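Local coordinates for protein peroxisomal acyl-CoA oxidase 1A (Solanum lycopersicum, PDB 2FON) that probably catalyses the FAD-dependent oxidation of acyl-CoA thioesters to 2-enoyl-CoA, the first step of peroxisomal fatty-acid beta-oxidation, at residues D290-L295 against N384-L389; E52-I57 against A105-R110; K59-D64 against T629-G634; E572-I577 against S613-N618. All blocks are in the same frame, centred on the assembly; numbering follows the deposited sequence.

Overall arrangement
The four contacts divide by depth and by chemistry. Interactions 2 and 4 are buried, largely apolar packing between helices; interactions 1 and 3 lie nearer the surface and each set an aliphatic group against a flat side chain, an amide-covered phenylalanine in the first and a histidine ring in the third. Interactions 2 and 3 share helix 48-62, touch one another and have centres 11 Å apart, joining the N-terminal helices to each other and to a short helix late in the chain. Interaction 1 stands apart, its centre about 43 Å from those of interactions 3 and 4. Interaction 4 belongs to the C-terminal helices, nested within the long loop that interaction 3 closes.

Interaction 1 of 4, residues D290-L295 against N384-L389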
loop_
_atom_site.group_PDB
_atom_site.type_symbol
_atom_site.label_atom_id
_atom_site.label_comp_id
_atom_site.label_asym_id
_atom_site.label_seq_id
_atom_site.Cartn_x
_atom_site.Cartn_y
_atom_site.Cartn_z
ATOM N N ASP B 290 8.249 36.144 29.906
ATOM C CA ASP B 290 8.859 35.050 30.669
ATOM C C ASP B 290 8.420 33.715 30.033
ATOM O O ASP B 290 8.909 33.360 28.947
ATOM C CB ASP B 290 8.443 35.132 32.134
ATOM N N ILE B 291 7.492 33.003 30.685
ATOM C CA ILE B 291 6.788 31.823 30.119
ATOM C C ILE B 291 7.444 31.157 28.871
ATOM O O ILE B 291 6.935 31.278 27.749
ATOM C CB ILE B 291 5.299 32.162 29.857
ATOM N N PRO B 292 8.583 30.450 29.080
ATOM C CA PRO B 292 9.425 29.775 28.072
ATOM C C PRO B 292 8.745 29.126 26.844
ATOM O O PRO B 292 7.819 28.306 26.989
ATOM C CB PRO B 292 10.141 28.702 28.898
ATOM C CG PRO B 292 10.325 29.355 30.241
ATOM C CD PRO B 292 9.156 30.291 30.438
ATOM N N ARG B 293 9.253 29.494 25.656
ATOM C CA ARG B 293 8.959 28.833 24.367
ATOM C C ARG B 293 9.118 27.301 24.403
ATOM O O ARG B 293 8.602 26.604 23.530
ATOM C CB ARG B 293 9.826 29.436 23.234
ATOM N N GLN B 294 9.821 26.792 25.415
ATOM C CA GLN B 294 9.913 25.359 25.659
ATOM C C GLN B 294 8.613 24.756 26.165
ATOM O O GLN B 294 8.401 23.560 25.985
ATOM C CB GLN B 294 11.020 25.031 26.651
ATOM C CG GLN B 294 12.422 25.047 26.078
ATOM C CD GLN B 294 13.154 26.330 26.387
ATOM O OE1 GLN B 294 12.560 27.409 26.416
ATOM N NE2 GLN B 294 14.451 26.222 26.628
ATOM N N LEU B 295 7.753 25.570 26.790
ATOM C CA LEU B 295 6.429 25.116 27.280
ATOM C C LEU B 295 5.647 24.335 26.212
ATOM O O LEU B 295 4.907 23.392 26.520
ATOM C CB LEU B 295 5.605 26.299 27.803
ATOM N N ASN B 384 11.341 24.188 35.334
ATOM C CA ASN B 384 12.219 24.775 34.321
ATOM C C ASN B 384 13.387 23.838 34.055
ATOM O O ASN B 384 14.535 24.267 33.903
ATOM C CB ASN B 384 12.702 26.166 34.745
ATOM C CG ASN B 384 11.561 27.123 34.958
ATOM O OD1 ASN B 384 10.898 27.097 36.001
ATOM N ND2 ASN B 384 11.310 27.971 33.963
ATOM N N ASP B 385 13.058 22.547 34.036
ATOM C CA ASP B 385 13.996 21.468 33.790
ATOM C C ASP B 385 13.962 21.165 32.297
ATOM O O ASP B 385 12.908 20.810 31.741
ATOM C CB ASP B 385 13.574 20.248 34.606
ATOM C CG ASP B 385 14.433 19.048 34.351
ATOM O OD1 ASP B 385 14.446 18.534 33.219
ATOM O OD2 ASP B 385 15.087 18.592 35.301
ATOM N N PHE B 386 15.106 21.318 31.635
ATOM C CA PHE B 386 15.146 21.152 30.189
ATOM C C PHE B 386 16.135 20.088 29.738
ATOM O O PHE B 386 16.251 19.798 28.543
ATOM C CB PHE B 386 15.391 22.495 29.505
ATOM C CG PHE B 386 14.299 23.508 29.750
ATOM C CD1 PHE B 386 14.611 24.815 30.123
ATOM C CD2 PHE B 386 12.955 23.156 29.619
ATOM C CE1 PHE B 386 13.592 25.767 30.358
ATOM C CE2 PHE B 386 11.933 24.089 29.856
ATOM C CZ PHE B 386 12.250 25.398 30.221
ATOM N N SER B 387 16.796 19.466 30.706
ATOM C CA SER B 387 17.764 18.391 30.458
ATOM C C SER B 387 17.218 17.151 29.730
ATOM O O SER B 387 17.996 16.304 29.307
ATOM C CB SER B 387 18.392 17.940 31.793
ATOM O OG SER B 387 17.638 16.883 32.395
ATOM N N THR B 388 15.901 17.044 29.593
ATOM C CA THR B 388 15.241 15.785 29.199
ATOM C C THR B 388 14.488 15.916 27.845
ATOM O O THR B 388 13.966 14.937 27.284
ATOM C CB THR B 388 14.266 15.367 30.339
ATOM O OG1 THR B 388 13.635 14.121 30.049
ATOM C CG2 THR B 388 13.196 16.429 30.524
ATOM N N LEU B 389 14.460 17.147 27.343
ATOM C CA LEU B 389 13.640 17.557 26.227
ATOM C C LEU B 389 14.134 17.019 24.881
ATOM O O LEU B 389 13.352 16.459 24.148
ATOM C CB LEU B 389 13.573 19.081 26.215
ATOM C CG LEU B 389 12.261 19.839 26.038
ATOM C CD1 LEU B 389 11.311 19.507 27.151
ATOM C CD2 LEU B 389 12.580 21.326 26.059
#
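Q294 lies flat on the ring of F386 in a loop-to-loop surface contact, where the chain leaving strand 284-288 meets the turn between helices 347-380 and 389-417. The evidence for a stack is the 12° between the amide plane of Q294 and the ring plane. The amide is displaced from the ring centre: Q294 NE2 stands 3.7 Å above the plane of the F386 ring, offset toward its rim. The aliphatic part of the same side chain makes a CH-pi contact, with Q294 CG 4.0 Å from the centroid of the F386 ring and 15° off its normal. A bend at chi2 (100°) lets Q294 lay both CG and the amide over this one face. On the opposite face sits the backbone carbon N384 C, two residues earlier in the ring's own segment, so the phenyl group is sandwiched.

L389, P292 and N384 complete the contact. The L389 side chain crosses that of Q294 at about a right angle, its CD2 3.7 Å from Q294 CG. P292 meets the ring obliquely, its CB 4.1 Å from F386 CZ, while its CG lies near N384 ND2. Each segment also turns back on itself: L295 N donates to P292 O, and F386 to L389 form a type I beta turn. In the fold, 290-295 runs from the hairpin of strands 278-281 and 284-288 into helix 297-328, whereas 384-389 leads into helix 389-417. A salt bridge from D385 to R380 ties the latter loop back to helix 347-380.

Interaction 2 of 4, residues E52-I57 against A105-R110; sequences ELTDRI and ATMLRR
Helices 52-57 and 105-110 pass with a closest axial distance of 9.7 Å and a signed crossing angle of -47°, I57 and L108 being the nearest pair by CA at 6.0 Å. M107 supplies the largest part of the interface. Its chain bends at chi2 (48°) and crosses L53 obliquely, so that CB, CG and SD of M107 all lie against L53 CD2. CG comes nearest to that methyl, with M107 CB 3.9 Å and M107 SD 4.0 Å from L53 CD2. A second part of the contact is made by one branch of I57. Standing anti to its own backbone N, I57 CG2 points at the neighbouring helix and reaches the backbone itself, 3.5 Å from L108 CA. It also touches both flanking CB atoms, at 4.0 Å from M107 CB and equally far from L108 CB.

Polar links border this apolar patch. Within helix 52-57, R56 grips E52 side-on, NE and NH2 both bonding to OE1, the NH2 bond meeting the syn lone pair almost in the guanidinium plane. R56 NH1 continues to E104, so a charged chain of E52, R56 and E104 spans the two helices. L108 packs further against A91 of helix 77-97. This helix-helix packing belongs to the N-terminal helical domain of the acyl-CoA dehydrogenase and oxidase fold, where it joins helices 48-62 and 102-112; the FAD-binding residues lie elsewhere.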
loop_
_atom_site.group_PDB
_atom_site.type_symbol
_atom_site.label_atom_id
_atom_site.label_comp_id
_atom_site.label_asym_id
_atom_site.label_seq_id
_atom_site.Cartn_x
_atom_site.Cartn_y
_atom_site.Cartn_z
ATOM N N GLU B 52 -14.784 0.806 30.576
ATOM C CA GLU B 52 -16.135 1.216 30.863
ATOM C C GLU B 52 -16.611 2.322 29.908
ATOM O O GLU B 52 -17.754 2.311 29.447
ATOM C CB GLU B 52 -16.217 1.714 32.314
ATOM C CG GLU B 52 -17.615 1.685 32.955
ATOM C CD GLU B 52 -18.593 2.783 32.467
ATOM O OE1 GLU B 52 -18.178 3.881 31.980
ATOM O OE2 GLU B 52 -19.820 2.548 32.601
ATOM N N LEU B 53 -15.721 3.268 29.627
ATOM C CA LEU B 53 -16.041 4.449 28.838
ATOM C C LEU B 53 -16.024 4.109 27.359
ATOM O O LEU B 53 -16.931 4.490 26.610
ATOM C CB LEU B 53 -15.023 5.545 29.139
ATOM C CG LEU B 53 -15.224 6.957 28.591
ATOM C CD1 LEU B 53 -14.749 7.968 29.631
ATOM C CD2 LEU B 53 -14.476 7.189 27.224
ATOM N N THR B 54 -15.001 3.387 26.922
ATOM C CA THR B 54 -15.030 2.928 25.562
ATOM C C THR B 54 -16.298 2.101 25.343
ATOM O O THR B 54 -17.054 2.357 24.393
ATOM C CB THR B 54 -13.787 2.115 25.195
ATOM O OG1 THR B 54 -12.623 2.897 25.467
ATOM C CG2 THR B 54 -13.796 1.759 23.720
ATOM N N ASP B 55 -16.567 1.149 26.229
ATOM C CA ASP B 55 -17.660 0.232 25.954
ATOM C C ASP B 55 -19.036 0.890 25.837
ATOM O O ASP B 55 -19.861 0.493 25.008
ATOM C CB ASP B 55 -17.724 -0.870 27.005
ATOM C CG ASP B 55 -18.651 -1.987 26.608
ATOM O OD1 ASP B 55 -18.455 -2.538 25.498
ATOM O OD2 ASP B 55 -19.566 -2.316 27.406
ATOM N N ARG B 56 -19.284 1.887 26.673
ATOM C CA ARG B 56 -20.606 2.481 26.740
ATOM C C ARG B 56 -20.790 3.513 25.604
ATOM O O ARG B 56 -21.912 3.745 25.158
ATOM C CB ARG B 56 -20.834 3.074 28.144
ATOM C CG ARG B 56 -21.823 4.247 28.261
ATOM C CD ARG B 56 -21.989 4.696 29.750
ATOM N NE ARG B 56 -20.716 5.079 30.389
ATOM C CZ ARG B 56 -20.107 6.262 30.227
ATOM N NH1 ARG B 56 -20.645 7.229 29.473
ATOM N NH2 ARG B 56 -18.950 6.472 30.837
ATOM N N ILE B 57 -19.707 4.130 25.143
ATOM C CA ILE B 57 -19.855 5.154 24.133
ATOM C C ILE B 57 -19.897 4.495 22.746
ATOM O O ILE B 57 -20.690 4.847 21.900
ATOM C CB ILE B 57 -18.730 6.169 24.204
ATOM C CG1 ILE B 57 -18.714 6.840 25.568
ATOM C CG2 ILE B 57 -18.854 7.166 23.054
ATOM C CD1 ILE B 57 -19.839 7.781 25.819
ATOM N N ALA B 105 -16.788 13.040 24.707
ATOM C CA ALA B 105 -17.005 13.582 23.387
ATOM C C ALA B 105 -15.909 13.189 22.425
ATOM O O ALA B 105 -16.166 12.985 21.222
ATOM C CB ALA B 105 -17.105 15.076 23.449
ATOM N N THR B 106 -14.675 13.090 22.902
ATOM C CA THR B 106 -13.624 12.599 21.974
ATOM C C THR B 106 -13.956 11.162 21.477
ATOM O O THR B 106 -13.990 10.889 20.251
ATOM C CB THR B 106 -12.219 12.624 22.618
ATOM O OG1 THR B 106 -12.068 13.833 23.387
ATOM C CG2 THR B 106 -11.190 12.583 21.585
ATOM N N MET B 107 -14.191 10.279 22.447
ATOM C CA MET B 107 -14.657 8.956 22.237
ATOM C C MET B 107 -15.848 8.995 21.278
ATOM O O MET B 107 -15.836 8.306 20.265
ATOM C CB MET B 107 -15.078 8.359 23.594
ATOM C CG MET B 107 -14.616 6.916 23.907
ATOM S SD MET B 107 -12.840 6.658 23.560
ATOM C CE MET B 107 -12.362 5.342 24.688
ATOM N N LEU B 108 -16.879 9.785 21.578
ATOM C CA LEU B 108 -18.074 9.748 20.768
ATOM C C LEU B 108 -17.730 10.019 19.316
ATOM O O LEU B 108 -18.150 9.281 18.393
ATOM C CB LEU B 108 -19.138 10.709 21.238
ATOM C CG LEU B 108 -20.432 10.455 20.472
ATOM C CD1 LEU B 108 -21.687 10.489 21.324
ATOM C CD2 LEU B 108 -20.553 11.387 19.315
ATOM N N ARG B 109 -16.947 11.049 19.078
ATOM C CA ARG B 109 -16.568 11.284 17.688
ATOM C C ARG B 109 -15.737 10.142 17.125
ATOM O O ARG B 109 -15.915 9.783 15.958
ATOM C CB ARG B 109 -15.946 12.651 17.478
ATOM C CG ARG B 109 -16.992 13.766 17.390
ATOM C CD ARG B 109 -16.375 15.144 17.340
ATOM N NE ARG B 109 -16.376 15.792 18.654
ATOM C CZ ARG B 109 -15.278 16.009 19.382
ATOM N NH1 ARG B 109 -14.101 15.598 18.904
ATOM N NH2 ARG B 109 -15.365 16.614 20.574
ATOM N N ARG B 110 -14.899 9.502 17.944
ATOM C CA ARG B 110 -14.087 8.409 17.397
ATOM C C ARG B 110 -15.017 7.391 16.754
ATOM O O ARG B 110 -14.849 6.999 15.629
ATOM C CB ARG B 110 -13.210 7.762 18.473
ATOM C CG ARG B 110 -12.258 6.713 17.945
ATOM C CD ARG B 110 -11.501 5.897 19.072
ATOM N NE ARG B 110 -10.595 6.660 19.964
ATOM C CZ ARG B 110 -9.772 7.645 19.578
ATOM N NH1 ARG B 110 -9.660 8.015 18.275
ATOM N NH2 ARG B 110 -9.036 8.268 20.501
#

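Interaction 3 of 4, residues K59-D64 against T629-G634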
loop_
_atom_site.group_PDB
_atom_site.type_symbol
_atom_site.label_atom_id
_atom_site.label_comp_id
_atom_site.label_asym_id
_atom_site.label_seq_id
_atom_site.Cartn_x
_atom_site.Cartn_y
_atom_site.Cartn_z
ATOM N N LYS B 59 -21.162 1.492 22.140
ATOM C CA LYS B 59 -22.394 0.809 21.856
ATOM C C LYS B 59 -23.492 1.811 21.654
ATOM O O LYS B 59 -24.489 1.572 20.952
ATOM C CB LYS B 59 -22.714 -0.173 22.966
ATOM C CG LYS B 59 -22.297 -1.552 22.532
ATOM C CD LYS B 59 -21.920 -2.432 23.715
ATOM C CE LYS B 59 -20.909 -3.476 23.230
ATOM N NZ LYS B 59 -20.849 -4.589 24.218
ATOM N N LEU B 60 -23.259 2.963 22.231
ATOM C CA LEU B 60 -24.198 4.016 22.116
ATOM C C LEU B 60 -24.091 4.709 20.746
ATOM O O LEU B 60 -25.067 5.227 20.231
ATOM C CB LEU B 60 -23.920 4.967 23.244
ATOM C CG LEU B 60 -24.827 6.150 23.278
ATOM C CD1 LEU B 60 -25.198 6.377 24.748
ATOM C CD2 LEU B 60 -24.147 7.385 22.530
ATOM N N VAL B 61 -22.900 4.738 20.168
ATOM C CA VAL B 61 -22.766 5.212 18.804
ATOM C C VAL B 61 -23.391 4.184 17.852
ATOM O O VAL B 61 -24.225 4.534 16.986
ATOM C CB VAL B 61 -21.319 5.579 18.429
ATOM C CG1 VAL B 61 -21.277 6.018 17.019
ATOM C CG2 VAL B 61 -20.904 6.763 19.238
ATOM N N ALA B 62 -23.032 2.924 18.093
ATOM C CA ALA B 62 -23.374 1.761 17.283
ATOM C C ALA B 62 -24.859 1.496 17.174
ATOM O O ALA B 62 -25.337 1.006 16.165
ATOM C CB ALA B 62 -22.672 0.545 17.833
ATOM N N SER B 63 -25.626 1.783 18.201
ATOM C CA SER B 63 -26.990 1.333 18.102
ATOM C C SER B 63 -27.908 2.504 17.889
ATOM O O SER B 63 -29.025 2.511 18.423
ATOM C CB SER B 63 -27.370 0.542 19.350
ATOM O OG SER B 63 -27.456 1.455 20.411
ATOM N N ASP B 64 -27.436 3.492 17.133
ATOM C CA ASP B 64 -28.204 4.669 16.863
ATOM C C ASP B 64 -28.297 4.944 15.393
ATOM O O ASP B 64 -27.297 5.391 14.746
ATOM C CB ASP B 64 -27.651 5.905 17.561
ATOM C CG ASP B 64 -28.574 7.189 17.362
ATOM O OD1 ASP B 64 -29.420 7.248 16.393
ATOM O OD2 ASP B 64 -28.429 8.152 18.172
ATOM N N THR B 629 -17.370 -3.091 17.700
ATOM C CA THR B 629 -18.651 -3.484 17.186
ATOM C C THR B 629 -18.535 -3.666 15.677
ATOM O O THR B 629 -17.636 -3.158 15.029
ATOM C CB THR B 629 -19.690 -2.391 17.418
ATOM O OG1 THR B 629 -19.357 -1.233 16.594
ATOM C CG2 THR B 629 -19.809 -2.030 18.894
ATOM N N ASP B 630 -19.490 -4.379 15.106
ATOM C CA ASP B 630 -19.639 -4.471 13.674
ATOM C C ASP B 630 -19.845 -3.081 13.023
ATOM O O ASP B 630 -19.323 -2.821 11.952
ATOM C CB ASP B 630 -20.785 -5.430 13.356
ATOM C CG ASP B 630 -20.362 -6.892 13.477
ATOM O OD1 ASP B 630 -19.192 -7.177 13.851
ATOM O OD2 ASP B 630 -21.196 -7.788 13.222
ATOM N N HIS B 631 -20.588 -2.197 13.669
ATOM C CA HIS B 631 -20.782 -0.911 13.138
ATOM C C HIS B 631 -19.394 -0.242 12.955
ATOM O O HIS B 631 -19.106 0.380 11.923
ATOM C CB HIS B 631 -21.650 -0.110 14.076
ATOM C CG HIS B 631 -21.788 1.316 13.682
ATOM N ND1 HIS B 631 -20.848 2.273 14.010
ATOM C CD2 HIS B 631 -22.756 1.958 12.984
ATOM C CE1 HIS B 631 -21.233 3.445 13.524
ATOM N NE2 HIS B 631 -22.382 3.280 12.894
ATOM N N TYR B 632 -18.517 -0.407 13.937
ATOM C CA TYR B 632 -17.304 0.340 13.934
ATOM C C TYR B 632 -16.386 -0.282 12.968
ATOM O O TYR B 632 -15.714 0.413 12.205
ATOM C CB TYR B 632 -16.680 0.385 15.293
ATOM C CG TYR B 632 -15.427 1.223 15.347
ATOM C CD1 TYR B 632 -15.393 2.541 14.856
ATOM C CD2 TYR B 632 -14.253 0.691 15.856
ATOM C CE1 TYR B 632 -14.266 3.270 14.903
ATOM C CE2 TYR B 632 -13.112 1.428 15.879
ATOM C CZ TYR B 632 -13.119 2.687 15.396
ATOM O OH TYR B 632 -11.952 3.370 15.493
ATOM N N LEU B 633 -16.363 -1.596 12.950
ATOM C CA LEU B 633 -15.513 -2.309 12.023
ATOM C C LEU B 633 -15.893 -2.218 10.516
ATOM O O LEU B 633 -14.979 -2.221 9.672
ATOM C CB LEU B 633 -15.407 -3.735 12.487
ATOM C CG LEU B 633 -13.999 -4.328 12.533
ATOM C CD1 LEU B 633 -12.882 -3.369 13.058
ATOM C CD2 LEU B 633 -14.140 -5.514 13.421
ATOM N N GLY B 634 -17.211 -2.124 10.204
ATOM C CA GLY B 634 -17.826 -2.113 8.840
ATOM C C GLY B 634 -17.149 -3.012 7.801
ATOM O O GLY B 634 -16.739 -2.543 6.727
#
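A62 is the centre of this contact, its methyl resting against both T629 and H631. A62 CB is 3.9 Å from H631 CB and 4.0 Å from T629 OG1, while T629 CG2 touches the same methyl from a second branch. The imidazole adds a CH-pi contact, since A62 CA lies over one face of the H631 ring, 4.2 Å from its centroid and 22° off the normal. V61 CG1 approaches that ring obliquely, 4.3 Å from H631 CE1. A looser touch joins the aliphatic part of K59 to T629 CG2.

Hydrogen bonds set these groups in place. T629 is the N-cap of helix 630-633: with OG1 lying between the backbone N and the carbonyl carbon (chi1 68°), it accepts from Y632 N at 2.9 Å. CG2 is thereby turned to A62. Replacing T629 with valine would probably leave Y632 N without its capping acceptor and weaken the first turn of the short helix that presents H631 to A62. H631 NE2 bonds to F67 O, which helps fix the rotation of the ring. On the other segment S63 OG folds back to K59 O, joining S63 N there from the opposite face of the carbonyl plane as helix 48-62 ends.

Farther out, V61 also packs on L108 and Y111 of helix 102-112, while Y632 makes a cation-pi contact with R317 and L633 packs on C320, both in helix 297-328. The short helix 630-633 is thus placed between the end of helix 48-62 and helix 297-328.

Interaction 4 of 4, residues E572-I577 against S613-N618; sequences EVLCGI and SQLRPN
L615 carries CG anti to its backbone N (chi1 -164°), which directs both methyls at helix 572-577, where V573 answers with CG1 likewise anti to N (163°). The two side chains meet at a slant, L615 CD1 lying 3.8 Å from V573 CG1. The same methyl meets L574 CD2 at 3.9 Å. L615 CD2 takes the other side, 3.9 Å from I577 CD1 and 4.0 Å from L574 CD2, so L574 spans both branches while V573 and I577 hold one each. L574 and I577 each cross L615 at about a right angle.

L615 also touches Q570, one turn earlier on helix 567-585. Q570, V573, L574 and I577 have the spacing i, i+3, i+4, i+7, so L615 fits among them as a knob into a hole. With an alanine here, CG and both methyls would be gone, and a gap bounded by V573, L574 and I577 would probably open, leaving V573 CG1, L574 CD2 and I577 CD1 without their partner on helix 598-615. At the border Q614, extended beyond CG, brings OE1 to 4.1 Å from V573 CG2, a van der Waals touch.

Helix 347-380 also packs here: F354 on L615, and A358 on L574 and I577. The side chain of I577 is about 11 Å from that of the FAD-binding R352, so the contact is not part of that binding site. Across these two segments the contact consists of aliphatic carbons around a buried leucine, with Q614 at its edge; its stability therefore probably rests on close fit and exclusion of water rather than on directed polar bonds.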
loop_
_atom_site.group_PDB
_atom_site.type_symbol
_atom_site.label_atom_id
_atom_site.label_comp_id
_atom_site.label_asym_id
_atom_site.label_seq_id
_atom_site.Cartn_x
_atom_site.Cartn_y
_atom_site.Cartn_z
ATOM N N GLU B 572 3.245 -12.164 26.670
ATOM C CA GLU B 572 4.619 -12.608 26.435
ATOM C C GLU B 572 4.817 -13.223 25.060
ATOM O O GLU B 572 5.756 -12.886 24.347
ATOM C CB GLU B 572 5.048 -13.580 27.494
ATOM C CG GLU B 572 5.780 -12.891 28.595
ATOM C CD GLU B 572 5.397 -13.417 29.985
ATOM O OE1 GLU B 572 5.601 -14.643 30.253
ATOM O OE2 GLU B 572 4.907 -12.599 30.810
ATOM N N VAL B 573 3.925 -14.124 24.689
ATOM C CA VAL B 573 3.956 -14.671 23.365
ATOM C C VAL B 573 3.999 -13.503 22.335
ATOM O O VAL B 573 4.791 -13.529 21.354
ATOM C CB VAL B 573 2.734 -15.583 23.135
ATOM C CG1 VAL B 573 2.522 -15.829 21.675
ATOM C CG2 VAL B 573 2.882 -16.877 23.841
ATOM N N LEU B 574 3.172 -12.468 22.560
ATOM C CA LEU B 574 3.123 -11.357 21.609
ATOM C C LEU B 574 4.426 -10.581 21.601
ATOM O O LEU B 574 4.902 -10.132 20.573
ATOM C CB LEU B 574 1.908 -10.468 21.843
ATOM C CG LEU B 574 0.610 -11.100 21.309
ATOM C CD1 LEU B 574 -0.635 -10.289 21.658
ATOM C CD2 LEU B 574 0.704 -11.349 19.828
ATOM N N CYS B 575 5.041 -10.483 22.757
ATOM C CA CYS B 575 6.318 -9.801 22.858
ATOM C C CYS B 575 7.382 -10.435 21.989
ATOM O O CYS B 575 8.093 -9.744 21.248
ATOM C CB CYS B 575 6.833 -9.801 24.287
ATOM S SG CYS B 575 8.110 -8.587 24.345
ATOM N N GLY B 576 7.460 -11.760 22.104
ATOM C CA GLY B 576 8.486 -12.544 21.472
ATOM C C GLY B 576 8.335 -12.408 19.997
ATOM O O GLY B 576 9.325 -12.223 19.278
ATOM N N ILE B 577 7.080 -12.435 19.556
ATOM C CA ILE B 577 6.796 -12.459 18.157
ATOM C C ILE B 577 7.214 -11.154 17.592
ATOM O O ILE B 577 7.825 -11.083 16.524
ATOM C CB ILE B 577 5.330 -12.709 17.882
ATOM C CG1 ILE B 577 4.999 -14.193 18.061
ATOM C CG2 ILE B 577 4.949 -12.247 16.446
ATOM C CD1 ILE B 577 3.564 -14.516 17.691
ATOM N N SER B 613 2.883 -21.183 16.335
ATOM C CA SER B 613 2.070 -22.366 16.676
ATOM C C SER B 613 1.305 -22.226 17.979
ATOM O O SER B 613 0.217 -22.757 18.096
ATOM C CB SER B 613 2.921 -23.624 16.765
ATOM O OG SER B 613 3.342 -24.004 15.478
ATOM N N GLN B 614 1.885 -21.535 18.963
ATOM C CA GLN B 614 1.164 -21.305 20.207
ATOM C C GLN B 614 0.174 -20.156 20.072
ATOM O O GLN B 614 -0.932 -20.249 20.565
ATOM C CB GLN B 614 2.078 -21.150 21.433
ATOM C CG GLN B 614 3.559 -20.923 21.148
ATOM C CD GLN B 614 4.473 -21.254 22.366
ATOM O OE1 GLN B 614 4.357 -20.652 23.469
ATOM N NE2 GLN B 614 5.391 -22.194 22.156
ATOM N N LEU B 615 0.536 -19.081 19.390
ATOM C CA LEU B 615 -0.435 -18.025 19.191
ATOM C C LEU B 615 -1.681 -18.609 18.549
ATOM O O LEU B 615 -2.749 -18.440 19.114
ATOM C CB LEU B 615 0.105 -16.853 18.359
ATOM C CG LEU B 615 -0.764 -15.587 18.485
ATOM C CD1 LEU B 615 -0.723 -15.010 19.861
ATOM C CD2 LEU B 615 -0.306 -14.515 17.594
ATOM N N ARG B 616 -1.527 -19.313 17.416
ATOM C CA ARG B 616 -2.627 -19.961 16.680
ATOM C C ARG B 616 -3.954 -20.199 17.426
ATOM O O ARG B 616 -4.998 -19.672 17.032
ATOM C CB ARG B 616 -2.187 -21.268 16.007
ATOM C CG ARG B 616 -3.327 -22.008 15.360
ATOM C CD ARG B 616 -4.093 -21.114 14.399
ATOM N NE ARG B 616 -5.194 -21.805 13.722
ATOM C CZ ARG B 616 -6.495 -21.747 14.045
ATOM N NH1 ARG B 616 -6.910 -21.018 15.068
ATOM N NH2 ARG B 616 -7.392 -22.413 13.318
ATOM N N PRO B 617 -3.942 -20.981 18.488
ATOM C CA PRO B 617 -5.244 -21.177 19.079
ATOM C C PRO B 617 -5.871 -19.915 19.579
ATOM O O PRO B 617 -7.039 -19.895 19.780
ATOM C CB PRO B 617 -4.954 -22.072 20.295
ATOM C CG PRO B 617 -3.616 -22.727 20.010
ATOM C CD PRO B 617 -2.875 -21.704 19.197
ATOM N N ASN B 618 -5.116 -18.862 19.803
ATOM C CA ASN B 618 -5.665 -17.672 20.485
ATOM C C ASN B 618 -5.961 -16.454 19.639
ATOM O O ASN B 618 -6.620 -15.518 20.106
ATOM C CB ASN B 618 -4.750 -17.243 21.665
ATOM C CG ASN B 618 -4.568 -18.343 22.690
ATOM O OD1 ASN B 618 -5.278 -18.423 23.710
ATOM N ND2 ASN B 618 -3.629 -19.220 22.404
#